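Local coordinates for protein CptN Toxin (Eubacterium rectale DSM 17629, PDB 4RMO) that is the toxin of a type III toxin-antitoxin system linked to bacteriophage resistance, held in complex with a pseudoknotted antitoxin RNA and probably acting as an endoribonuclease, at residues D11-K23 / T142-Q154. Residues are numbered along the deposited sequence; the frame is centred on the assembly and turned at random.
Sequences DRFFSDMSDPYLK and TQPDIQKIYERLQ. With nucleotides of chain B.
Two torsions bring the segments together: chi1 of Asp19 (-172°) swings its carboxylate away from its own amide and across to the turn before helix 146-153, and a bend at chi2 of Met17 (-50°), a selenomethionine, folds its chain against Ile149. The syn lone pair of Asp19 OD2 accepts a hydrogen bond from Asp145 N at 2.8 Å. The same OD2 also accepts one from a water that donates to Asp145 O as well. The other oxygen, OD1, closes an Asx turn by accepting from Tyr21 N at 2.7 Å, so both ends of the carboxylate are gripped. Asp145 in turn N-caps helix 146-153, its OD1 accepting from Lys148 N.

Further along, the Tyr21 ring is sandwiched: Pro20 lies over one face and Thr142 over the other, with a CH-pi contact from Thr142 CB 3.9 Å from the ring centroid. Here the loop 18-23 and the lead-in to helix 146-153 form part of the RNA-binding surface, facing A1, A2 and G3 of chain B. The main-chain oxygens of Pro20 and Leu22 both accept from A1 N6, Tyr21 O accepts from A2 N6, and Thr142 O from G3 N2, while Lys23 NZ bonds A2 N7 and G3 O6.

Where helix 11-17 crosses helix 146-153 the core is apolar. Met17 lays SE 3.9 Å from Ile149 CG2 and brings CE to Leu153 CD2. Phe13 CZ reaches the same Ile149 methyl, and from the loop after helix 11-17 Leu22 CD1 meets Ile149 CD1 tip to tip at 4.1 Å. At the outer end the Arg152 guanidinium passes Asp16 CB, with NH2 4.3 Å from Asp16 OD2, a matter of charge alone; that oxygen is hydrogen-bonded to Tyr99 OH.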
ATOM      1  N   ASP A  11      11.919  37.071  -0.176  1.00 23.83           N
ATOM      2  CA  ASP A  11      13.110  37.383  -0.995  1.00 28.27           C
ATOM      3  C   ASP A  11      14.361  37.483  -0.142  1.00 28.95           C
ATOM      4  O   ASP A  11      15.489  37.187  -0.588  1.00 30.12           O
ATOM      5  CB  ASP A  11      12.890  38.665  -1.833  1.00 28.66           C
ATOM      6  CG  ASP A  11      12.058  38.397  -3.098  1.00 30.92           C
ATOM      7  OD1 ASP A  11      11.956  37.216  -3.559  1.00 32.06           O
ATOM      8  OD2 ASP A  11      11.440  39.358  -3.603  1.00 40.56           O
ATOM      9  N   ARG A  12      14.162  37.879   1.109  1.00 28.80           N
ATOM     10  CA  ARG A  12      15.271  37.980   2.063  1.00 32.56           C
ATOM     11  C   ARG A  12      16.089  36.698   2.119  1.00 28.98           C
ATOM     12  O   ARG A  12      17.304  36.733   2.315  1.00 30.38           O
ATOM     13  CB  ARG A  12      14.686  38.293   3.433  1.00 42.83           C
ATOM     14  CG  ARG A  12      15.637  38.885   4.414  1.00 56.66           C
ATOM     15  CD  ARG A  12      15.133  38.618   5.836  1.00 77.84           C
ATOM     16  NE  ARG A  12      16.251  38.797   6.785  1.00 85.01           N
ATOM     17  CZ  ARG A  12      16.417  38.196   7.970  1.00 89.21           C
ATOM     18  NH1 ARG A  12      15.489  37.407   8.521  1.00 85.15           N
ATOM     19  NH2 ARG A  12      17.543  38.438   8.650  1.00 96.17           N
ATOM     20  N   PHE A  13      15.417  35.547   2.030  1.00 27.93           N
ATOM     21  CA  PHE A  13      16.123  34.265   2.042  1.00 25.94           C
ATOM     22  C   PHE A  13      17.146  34.228   0.902  1.00 25.04           C
ATOM     23  O   PHE A  13      18.313  33.907   1.122  1.00 23.89           O
ATOM     24  CB  PHE A  13      15.175  33.086   1.907  1.00 26.45           C
ATOM     25  CG  PHE A  13      15.874  31.748   1.789  1.00 27.64           C
ATOM     26  CD1 PHE A  13      16.378  31.124   2.890  1.00 27.80           C
ATOM     27  CD2 PHE A  13      16.013  31.131   0.543  1.00 26.86           C
ATOM     28  CE1 PHE A  13      16.998  29.884   2.774  1.00 32.39           C
ATOM     29  CE2 PHE A  13      16.641  29.913   0.419  1.00 32.54           C
ATOM     30  CZ  PHE A  13      17.145  29.285   1.534  1.00 32.86           C
ATOM     31  N   PHE A  14      16.717  34.611  -0.274  1.00 23.29           N
ATOM     32  CA  PHE A  14      17.564  34.508  -1.429  1.00 25.82           C
ATOM     33  C   PHE A  14      18.700  35.541  -1.428  1.00 30.40           C
ATOM     34  O   PHE A  14      19.828  35.225  -1.850  1.00 26.23           O
ATOM     35  CB  PHE A  14      16.703  34.571  -2.682  1.00 23.61           C
ATOM     36  CG  PHE A  14      15.757  33.373  -2.783  1.00 23.34           C
ATOM     37  CD1 PHE A  14      16.184  32.191  -3.352  1.00 22.93           C
ATOM     38  CD2 PHE A  14      14.506  33.415  -2.210  1.00 23.64           C
ATOM     39  CE1 PHE A  14      15.329  31.104  -3.410  1.00 26.22           C
ATOM     40  CE2 PHE A  14      13.645  32.326  -2.248  1.00 23.45           C
ATOM     41  CZ  PHE A  14      14.054  31.181  -2.863  1.00 23.52           C
ATOM     42  N   SER A  15      18.412  36.755  -0.953  1.00 27.71           N
ATOM     43  CA  SER A  15      19.475  37.778  -0.844  1.00 31.11           C
ATOM     44  C   SER A  15      20.440  37.420   0.300  1.00 32.90           C
ATOM     45  O   SER A  15      21.633  37.469   0.092  1.00 32.87           O
ATOM     46  CB  SER A  15      18.881  39.201  -0.701  1.00 33.17           C
ATOM     47  OG  SER A  15      18.070  39.296   0.463  1.00 30.19           O
ATOM     48  N   ASP A  16      19.956  36.887   1.428  1.00 31.88           N
ATOM     49  CA  ASP A  16      20.893  36.369   2.465  1.00 32.20           C
ATOM     50  C   ASP A  16      21.785  35.254   1.967  1.00 31.77           C
ATOM     51  O   ASP A  16      22.986  35.306   2.180  1.00 34.33           O
ATOM     52  CB  ASP A  16      20.155  35.827   3.693  1.00 33.55           C
ATOM     53  CG  ASP A  16      19.606  36.928   4.597  1.00 33.40           C
ATOM     54  OD1 ASP A  16      19.867  38.119   4.330  1.00 30.71           O
ATOM     55  OD2 ASP A  16      18.914  36.568   5.576  1.00 30.23           O
HETATM   56  N   MSE A  17      21.247  34.247   1.267  1.00 31.68           N
HETATM   57  CA  MSE A  17      22.097  33.101   0.858  1.00 29.54           C
HETATM   58  C   MSE A  17      22.917  33.415  -0.359  1.00 31.75           C
HETATM   59  O   MSE A  17      23.940  32.749  -0.615  1.00 31.49           O
HETATM   60  CB  MSE A  17      21.276  31.836   0.555  1.00 30.89           C
HETATM   61  CG  MSE A  17      20.413  31.389   1.715  1.00 34.80           C
HETATM   62 SE   MSE A  17      21.386  31.290   3.225  1.00 33.55          SE
HETATM   63  CE  MSE A  17      20.063  31.299   4.474  1.00 37.50           C
ATOM     64  N   SER A  18      22.422  34.308  -1.210  1.00 33.62           N
ATOM     65  CA  SER A  18      23.208  34.731  -2.357  1.00 36.73           C
ATOM     66  C   SER A  18      23.762  33.543  -3.172  1.00 33.29           C
ATOM     67  O   SER A  18      24.951  33.503  -3.513  1.00 30.85           O
ATOM     68  CB  SER A  18      24.357  35.623  -1.845  1.00 37.59           C
ATOM     69  OG  SER A  18      24.982  36.279  -2.908  1.00 46.41           O
ATOM     70  N   ASP A  19      22.899  32.577  -3.509  1.00 34.64           N
ATOM     71  CA  ASP A  19      23.338  31.403  -4.286  1.00 29.76           C
ATOM     72  C   ASP A  19      22.834  31.516  -5.686  1.00 29.59           C
ATOM     73  O   ASP A  19      21.635  31.454  -5.926  1.00 35.26           O
ATOM     74  CB  ASP A  19      22.817  30.144  -3.646  1.00 33.92           C
ATOM     75  CG  ASP A  19      23.383  28.872  -4.265  1.00 32.96           C
ATOM     76  OD1 ASP A  19      23.547  28.775  -5.504  1.00 33.71           O
ATOM     77  OD2 ASP A  19      23.649  27.942  -3.492  1.00 36.12           O
ATOM     78  N   PRO A  20      23.738  31.655  -6.647  1.00 29.18           N
ATOM     79  CA  PRO A  20      23.278  31.875  -8.015  1.00 30.92           C
ATOM     80  C   PRO A  20      22.615  30.669  -8.649  1.00 31.58           C
ATOM     81  O   PRO A  20      22.109  30.781  -9.777  1.00 27.63           O
ATOM     82  CB  PRO A  20      24.575  32.209  -8.778  1.00 31.65           C
ATOM     83  CG  PRO A  20      25.645  31.506  -7.991  1.00 31.77           C
ATOM     84  CD  PRO A  20      25.208  31.578  -6.559  1.00 31.21           C
ATOM     85  N   TYR A  21      22.638  29.505  -7.989  1.00 30.43           N
ATOM     86  CA  TYR A  21      22.060  28.315  -8.628  1.00 31.04           C
ATOM     87  C   TYR A  21      20.691  27.884  -8.071  1.00 29.46           C
ATOM     88  O   TYR A  21      20.035  27.027  -8.673  1.00 24.90           O
ATOM     89  CB  TYR A  21      23.055  27.170  -8.650  1.00 30.63           C
ATOM     90  CG  TYR A  21      24.366  27.513  -9.331  1.00 30.73           C
ATOM     91  CD1 TYR A  21      24.401  28.246 -10.512  1.00 33.13           C
ATOM     92  CD2 TYR A  21      25.585  27.059  -8.814  1.00 33.79           C
ATOM     93  CE1 TYR A  21      25.595  28.549 -11.157  1.00 32.37           C
ATOM     94  CE2 TYR A  21      26.790  27.351  -9.450  1.00 37.30           C
ATOM     95  CZ  TYR A  21      26.774  28.097 -10.633  1.00 34.60           C
ATOM     96  OH  TYR A  21      27.933  28.421 -11.264  1.00 36.27           O
ATOM     97  N   LEU A  22      20.238  28.500  -6.980  1.00 26.84           N
ATOM     98  CA  LEU A  22      18.868  28.275  -6.528  1.00 27.61           C
ATOM     99  C   LEU A  22      17.948  28.744  -7.614  1.00 28.19           C
ATOM    100  O   LEU A  22      18.260  29.715  -8.335  1.00 27.80           O
ATOM    101  CB  LEU A  22      18.576  29.047  -5.240  1.00 28.33           C
ATOM    102  CG  LEU A  22      19.270  28.539  -3.964  1.00 28.01           C
ATOM    103  CD1 LEU A  22      19.095  29.592  -2.880  1.00 29.32           C
ATOM    104  CD2 LEU A  22      18.707  27.196  -3.558  1.00 30.19           C
ATOM    105  N   LYS A  23      16.802  28.098  -7.756  1.00 26.59           N
ATOM    106  CA  LYS A  23      15.804  28.598  -8.720  1.00 24.39           C
ATOM    107  C   LYS A  23      15.301  29.972  -8.243  1.00 25.22           C
ATOM    108  O   LYS A  23      14.876  30.140  -7.103  1.00 24.45           O
ATOM    109  CB  LYS A  23      14.630  27.650  -8.829  1.00 23.54           C
ATOM    110  CG  LYS A  23      14.852  26.434  -9.704  1.00 25.27           C
ATOM    111  CD  LYS A  23      15.515  26.599 -11.021  1.00 26.85           C
ATOM    112  CE  LYS A  23      14.499  26.724 -12.060  1.00 26.86           C
ATOM    113  NZ  LYS A  23      15.114  26.643 -13.382  1.00 27.06           N
ATOM    114  N   THR A 142      25.409  23.189 -12.259  1.00 34.90           N
ATOM    115  CA  THR A 142      24.988  24.433 -11.641  1.00 32.41           C
ATOM    116  C   THR A 142      24.077  24.062 -10.522  1.00 32.69           C
ATOM    117  O   THR A 142      22.900  24.369 -10.492  1.00 32.03           O
ATOM    118  CB  THR A 142      24.238  25.313 -12.649  1.00 31.61           C
ATOM    119  OG1 THR A 142      23.324  24.506 -13.405  1.00 34.39           O
ATOM    120  CG2 THR A 142      25.261  25.944 -13.600  1.00 33.15           C
ATOM    121  N   GLN A 143      24.670  23.469  -9.551  1.00 33.58           N
ATOM    122  CA  GLN A 143      23.933  22.951  -8.458  1.00 35.59           C
ATOM    123  C   GLN A 143      24.043  23.849  -7.215  1.00 35.89           C
ATOM    124  O   GLN A 143      25.136  24.242  -6.843  1.00 40.19           O
ATOM    125  CB  GLN A 143      24.530  21.612  -8.194  1.00 37.29           C
ATOM    126  CG  GLN A 143      23.729  20.820  -7.259  1.00 48.10           C
ATOM    127  CD  GLN A 143      23.530  19.455  -7.820  1.00 50.96           C
ATOM    128  OE1 GLN A 143      24.222  18.537  -7.409  1.00 64.39           O
ATOM    129  NE2 GLN A 143      22.605  19.313  -8.769  1.00 50.40           N
ATOM    130  N   PRO A 144      22.926  24.172  -6.562  1.00 31.00           N
ATOM    131  CA  PRO A 144      23.004  25.015  -5.356  1.00 30.38           C
ATOM    132  C   PRO A 144      23.849  24.394  -4.289  1.00 30.33           C
ATOM    133  O   PRO A 144      23.821  23.170  -4.126  1.00 29.33           O
ATOM    134  CB  PRO A 144      21.574  25.087  -4.848  1.00 28.53           C
ATOM    135  CG  PRO A 144      20.749  24.331  -5.767  1.00 30.70           C
ATOM    136  CD  PRO A 144      21.559  23.864  -6.941  1.00 32.52           C
ATOM    137  N   ASP A 145      24.504  25.243  -3.496  1.00 34.35           N
ATOM    138  CA  ASP A 145      25.352  24.804  -2.379  1.00 31.91           C
ATOM    139  C   ASP A 145      24.535  24.711  -1.127  1.00 31.97           C
ATOM    140  O   ASP A 145      24.524  25.604  -0.269  1.00 28.25           O
ATOM    141  CB  ASP A 145      26.526  25.765  -2.212  1.00 36.54           C
ATOM    142  CG  ASP A 145      27.580  25.257  -1.234  1.00 39.97           C
ATOM    143  OD1 ASP A 145      27.359  24.280  -0.480  1.00 39.11           O
ATOM    144  OD2 ASP A 145      28.617  25.905  -1.190  1.00 45.91           O
ATOM    145  N   ILE A 146      23.788  23.626  -1.052  1.00 32.66           N
ATOM    146  CA  ILE A 146      22.870  23.439   0.073  1.00 36.27           C
ATOM    147  C   ILE A 146      23.593  23.164   1.408  1.00 34.91           C
ATOM    148  O   ILE A 146      23.063  23.521   2.479  1.00 30.88           O
ATOM    149  CB  ILE A 146      21.832  22.335  -0.201  1.00 37.49           C
ATOM    150  CG1 ILE A 146      22.501  21.004  -0.561  1.00 39.77           C
ATOM    151  CG2 ILE A 146      20.919  22.770  -1.330  1.00 38.80           C
ATOM    152  CD1 ILE A 146      21.531  19.831  -0.534  1.00 46.12           C
ATOM    153  N   GLN A 147      24.803  22.616   1.342  1.00 35.02           N
ATOM    154  CA  GLN A 147      25.619  22.473   2.561  1.00 41.88           C
ATOM    155  C   GLN A 147      25.893  23.862   3.210  1.00 36.13           C
ATOM    156  O   GLN A 147      25.693  24.071   4.408  1.00 35.40           O
ATOM    157  CB  GLN A 147      26.929  21.739   2.253  1.00 52.36           C
ATOM    158  CG  GLN A 147      27.753  21.333   3.473  1.00 67.29           C
ATOM    159  CD  GLN A 147      26.975  20.473   4.486  1.00 89.00           C
ATOM    160  OE1 GLN A 147      26.018  19.750   4.132  1.00107.15           O
ATOM    161  NE2 GLN A 147      27.406  20.522   5.754  1.00 90.38           N
ATOM    162  N   LYS A 148      26.294  24.811   2.402  1.00 32.17           N
ATOM    163  CA  LYS A 148      26.554  26.142   2.905  1.00 39.59           C
ATOM    164  C   LYS A 148      25.291  26.749   3.537  1.00 37.90           C
ATOM    165  O   LYS A 148      25.342  27.279   4.648  1.00 40.60           O
ATOM    166  CB  LYS A 148      27.070  27.033   1.771  1.00 42.99           C
ATOM    167  CG  LYS A 148      27.542  28.401   2.222  1.00 45.21           C
ATOM    168  CD  LYS A 148      28.164  29.149   1.056  1.00 50.43           C
ATOM    169  CE  LYS A 148      27.809  30.623   1.169  1.00 52.51           C
ATOM    170  NZ  LYS A 148      28.716  31.514   0.395  1.00 56.41           N
ATOM    171  N   ILE A 149      24.153  26.612   2.847  1.00 38.72           N
ATOM    172  CA  ILE A 149      22.871  27.124   3.382  1.00 36.21           C
ATOM    173  C   ILE A 149      22.502  26.431   4.683  1.00 32.80           C
ATOM    174  O   ILE A 149      22.128  27.075   5.661  1.00 34.00           O
ATOM    175  CB  ILE A 149      21.711  26.953   2.378  1.00 36.53           C
ATOM    176  CG1 ILE A 149      21.984  27.750   1.100  1.00 39.05           C
ATOM    177  CG2 ILE A 149      20.424  27.466   3.007  1.00 37.28           C
ATOM    178  CD1 ILE A 149      21.108  27.358  -0.065  1.00 36.41           C
ATOM    179  N   TYR A 150      22.635  25.116   4.689  1.00 30.12           N
ATOM    180  CA  TYR A 150      22.323  24.325   5.868  1.00 31.81           C
ATOM    181  C   TYR A 150      23.138  24.783   7.091  1.00 36.51           C
ATOM    182  O   TYR A 150      22.585  24.990   8.163  1.00 33.44           O
ATOM    183  CB  TYR A 150      22.618  22.861   5.566  1.00 34.97           C
ATOM    184  CG  TYR A 150      22.186  21.837   6.578  1.00 35.99           C
ATOM    185  CD1 TYR A 150      20.856  21.686   6.917  1.00 39.22           C
ATOM    186  CD2 TYR A 150      23.097  20.922   7.110  1.00 41.41           C
ATOM    187  CE1 TYR A 150      20.450  20.702   7.797  1.00 45.55           C
ATOM    188  CE2 TYR A 150      22.704  19.921   7.984  1.00 39.53           C
ATOM    189  CZ  TYR A 150      21.382  19.821   8.327  1.00 42.46           C
ATOM    190  OH  TYR A 150      20.964  18.846   9.187  1.00 44.28           O
ATOM    191  N   GLU A 151      24.436  24.990   6.905  1.00 39.08           N
ATOM    192  CA  GLU A 151      25.304  25.475   8.023  1.00 44.79           C
ATOM    193  C   GLU A 151      24.915  26.873   8.457  1.00 41.53           C
ATOM    194  O   GLU A 151      24.821  27.141   9.641  1.00 43.02           O
ATOM    195  CB  GLU A 151      26.789  25.423   7.617  1.00 47.25           C
ATOM    196  CG  GLU A 151      27.225  23.969   7.399  1.00 49.52           C
ATOM    197  CD  GLU A 151      28.641  23.816   6.892  1.00 56.51           C
ATOM    198  OE1 GLU A 151      29.253  24.833   6.486  1.00 68.41           O
ATOM    199  OE2 GLU A 151      29.134  22.676   6.891  1.00 51.73           O
ATOM    200  N   ARG A 152      24.626  27.759   7.502  1.00 43.51           N
ATOM    201  CA  ARG A 152      24.185  29.105   7.883  1.00 44.45           C
ATOM    202  C   ARG A 152      22.935  29.055   8.735  1.00 45.46           C
ATOM    203  O   ARG A 152      22.822  29.805   9.714  1.00 49.27           O
ATOM    204  CB  ARG A 152      23.957  29.971   6.661  1.00 47.06           C
ATOM    205  CG  ARG A 152      23.833  31.463   6.934  1.00 52.41           C
ATOM    206  CD  ARG A 152      24.592  32.301   5.896  1.00 57.61           C
ATOM    207  NE  ARG A 152      24.152  33.675   5.582  1.00 55.90           N
ATOM    208  CZ  ARG A 152      23.394  34.476   6.331  1.00 48.36           C
ATOM    209  NH1 ARG A 152      22.931  34.118   7.521  1.00 56.32           N
ATOM    210  NH2 ARG A 152      23.106  35.665   5.861  1.00 46.82           N
ATOM    211  N   LEU A 153      22.015  28.142   8.405  1.00 43.95           N
ATOM    212  CA  LEU A 153      20.757  28.038   9.163  1.00 45.93           C
ATOM    213  C   LEU A 153      21.002  27.572  10.591  1.00 46.03           C
ATOM    214  O   LEU A 153      20.340  28.033  11.499  1.00 44.11           O
ATOM    215  CB  LEU A 153      19.732  27.120   8.469  1.00 43.12           C
ATOM    216  CG  LEU A 153      19.239  27.602   7.093  1.00 42.54           C
ATOM    217  CD1 LEU A 153      18.453  26.503   6.414  1.00 41.54           C
ATOM    218  CD2 LEU A 153      18.401  28.876   7.223  1.00 38.92           C
ATOM    219  N   GLN A 154      21.947  26.675  10.796  1.00 53.65           N
ATOM    220  CA  GLN A 154      22.337  26.283  12.171  1.00 61.17           C
ATOM    221  C   GLN A 154      22.750  27.606  12.904  1.00 65.55           C
ATOM    222  O   GLN A 154      23.862  28.069  12.664  1.00 62.09           O
ATOM    223  CB  GLN A 154      23.479  25.250  12.078  1.00 63.14           C
ATOM    224  CG  GLN A 154      23.012  23.922  11.456  1.00 59.49           C
ATOM    225  CD  GLN A 154      24.012  22.917  10.880  1.00 63.36           C
ATOM    226  OE1 GLN A 154      23.758  22.521   9.767  1.00 74.81           O
ATOM    227  NE2 GLN A 154      25.041  22.434  11.590  1.00 67.62           N
TER
ATOM    228  P     G B   3      19.023  25.838 -20.232  1.00 32.89           P
ATOM    229  OP1   G B   3      19.303  25.615 -21.636  1.00 36.37           O
ATOM    230  OP2   G B   3      17.716  25.369 -19.668  1.00 31.52           O
ATOM    231  O5'   G B   3      20.098  25.193 -19.268  1.00 30.43           O
ATOM    232  C5'   G B   3      21.488  25.510 -19.376  1.00 32.62           C
ATOM    233  C4'   G B   3      22.207  25.068 -18.118  1.00 32.07           C
ATOM    234  O4'   G B   3      21.643  25.788 -16.985  1.00 29.92           O
ATOM    235  C3'   G B   3      22.060  23.602 -17.748  1.00 31.62           C
ATOM    236  O3'   G B   3      23.063  22.789 -18.358  1.00 35.57           O
ATOM    237  C2'   G B   3      22.279  23.638 -16.245  1.00 29.39           C
ATOM    238  O2'   G B   3      23.640  23.653 -15.871  1.00 28.30           O
ATOM    239  C1'   G B   3      21.574  24.936 -15.864  1.00 29.40           C
ATOM    240  N9    G B   3      20.168  24.735 -15.520  1.00 27.61           N
ATOM    241  C8    G B   3      19.097  24.778 -16.373  1.00 27.37           C
ATOM    242  N7    G B   3      17.965  24.493 -15.791  1.00 30.42           N
ATOM    243  C5    G B   3      18.307  24.275 -14.465  1.00 24.79           C
ATOM    244  C6    G B   3      17.501  23.939 -13.359  1.00 23.02           C
ATOM    245  O6    G B   3      16.278  23.809 -13.315  1.00 22.62           O
ATOM    246  N1    G B   3      18.255  23.804 -12.196  1.00 22.31           N
ATOM    247  C2    G B   3      19.617  23.934 -12.122  1.00 23.33           C
ATOM    248  N2    G B   3      20.168  23.729 -10.918  1.00 24.72           N
ATOM    249  N3    G B   3      20.382  24.242 -13.153  1.00 25.93           N
ATOM    250  C4    G B   3      19.664  24.413 -14.282  1.00 25.58           C
ATOM    251  P     A B   2      14.393  28.001 -17.693  1.00 27.29           P
ATOM    252  OP1   A B   2      13.733  27.651 -18.945  1.00 30.51           O
ATOM    253  OP2   A B   2      14.243  27.124 -16.506  1.00 25.27           O
ATOM    254  O5'   A B   2      15.957  28.200 -17.894  1.00 24.87           O
ATOM    255  C5'   A B   2      16.464  29.012 -18.982  1.00 23.80           C
ATOM    256  C4'   A B   2      17.940  29.228 -18.782  1.00 27.63           C
ATOM    257  O4'   A B   2      18.164  29.876 -17.491  1.00 26.60           O
ATOM    258  C3'   A B   2      18.801  27.960 -18.693  1.00 27.85           C
ATOM    259  O3'   A B   2      19.194  27.423 -19.941  1.00 33.46           O
ATOM    260  C2'   A B   2      20.027  28.467 -17.955  1.00 29.15           C
ATOM    261  O2'   A B   2      20.845  29.251 -18.778  1.00 29.52           O
ATOM    262  C1'   A B   2      19.384  29.394 -16.929  1.00 26.35           C
ATOM    263  N9    A B   2      19.073  28.713 -15.689  1.00 24.11           N
ATOM    264  C8    A B   2      17.858  28.274 -15.232  1.00 23.92           C
ATOM    265  N7    A B   2      17.905  27.746 -14.033  1.00 26.10           N
ATOM    266  C5    A B   2      19.231  27.895 -13.657  1.00 26.62           C
ATOM    267  C6    A B   2      19.924  27.549 -12.487  1.00 30.67           C
ATOM    268  N6    A B   2      19.347  26.958 -11.434  1.00 33.18           N
ATOM    269  N1    A B   2      21.240  27.841 -12.428  1.00 27.51           N
ATOM    270  C2    A B   2      21.812  28.432 -13.482  1.00 25.93           C
ATOM    271  N3    A B   2      21.264  28.807 -14.639  1.00 25.52           N
ATOM    272  C4    A B   2      19.954  28.515 -14.657  1.00 24.79           C
ATOM    273  O5'   A B   1      12.656  29.523 -13.646  1.00 21.72           O
ATOM    274  C5'   A B   1      12.122  30.339 -14.737  1.00 21.48           C
ATOM    275  C4'   A B   1      13.213  30.997 -15.549  1.00 22.68           C
ATOM    276  O4'   A B   1      13.933  31.960 -14.742  1.00 23.56           O
ATOM    277  C3'   A B   1      14.304  30.086 -16.101  1.00 24.86           C
ATOM    278  O3'   A B   1      13.869  29.474 -17.301  1.00 26.98           O
ATOM    279  C2'   A B   1      15.440  31.065 -16.324  1.00 24.65           C
ATOM    280  O2'   A B   1      15.244  31.839 -17.481  1.00 25.71           O
ATOM    281  C1'   A B   1      15.307  31.955 -15.092  1.00 24.25           C
ATOM    282  N9    A B   1      16.061  31.491 -13.936  1.00 23.27           N
ATOM    283  C8    A B   1      15.567  30.951 -12.775  1.00 25.54           C
ATOM    284  N7    A B   1      16.492  30.646 -11.895  1.00 24.45           N
ATOM    285  C5    A B   1      17.672  31.040 -12.503  1.00 25.71           C
ATOM    286  C6    A B   1      19.015  30.963 -12.098  1.00 29.15           C
ATOM    287  N6    A B   1      19.408  30.476 -10.927  1.00 31.44           N
ATOM    288  N1    A B   1      19.955  31.432 -12.949  1.00 30.67           N
ATOM    289  C2    A B   1      19.557  31.923 -14.134  1.00 28.22           C
ATOM    290  N3    A B   1      18.330  32.022 -14.638  1.00 27.34           N
ATOM    291  C4    A B   1      17.422  31.559 -13.765  1.00 27.94           C
TER
HETATM  292  O   HOH W   1      24.900  28.568  -1.009  1.00 33.85           O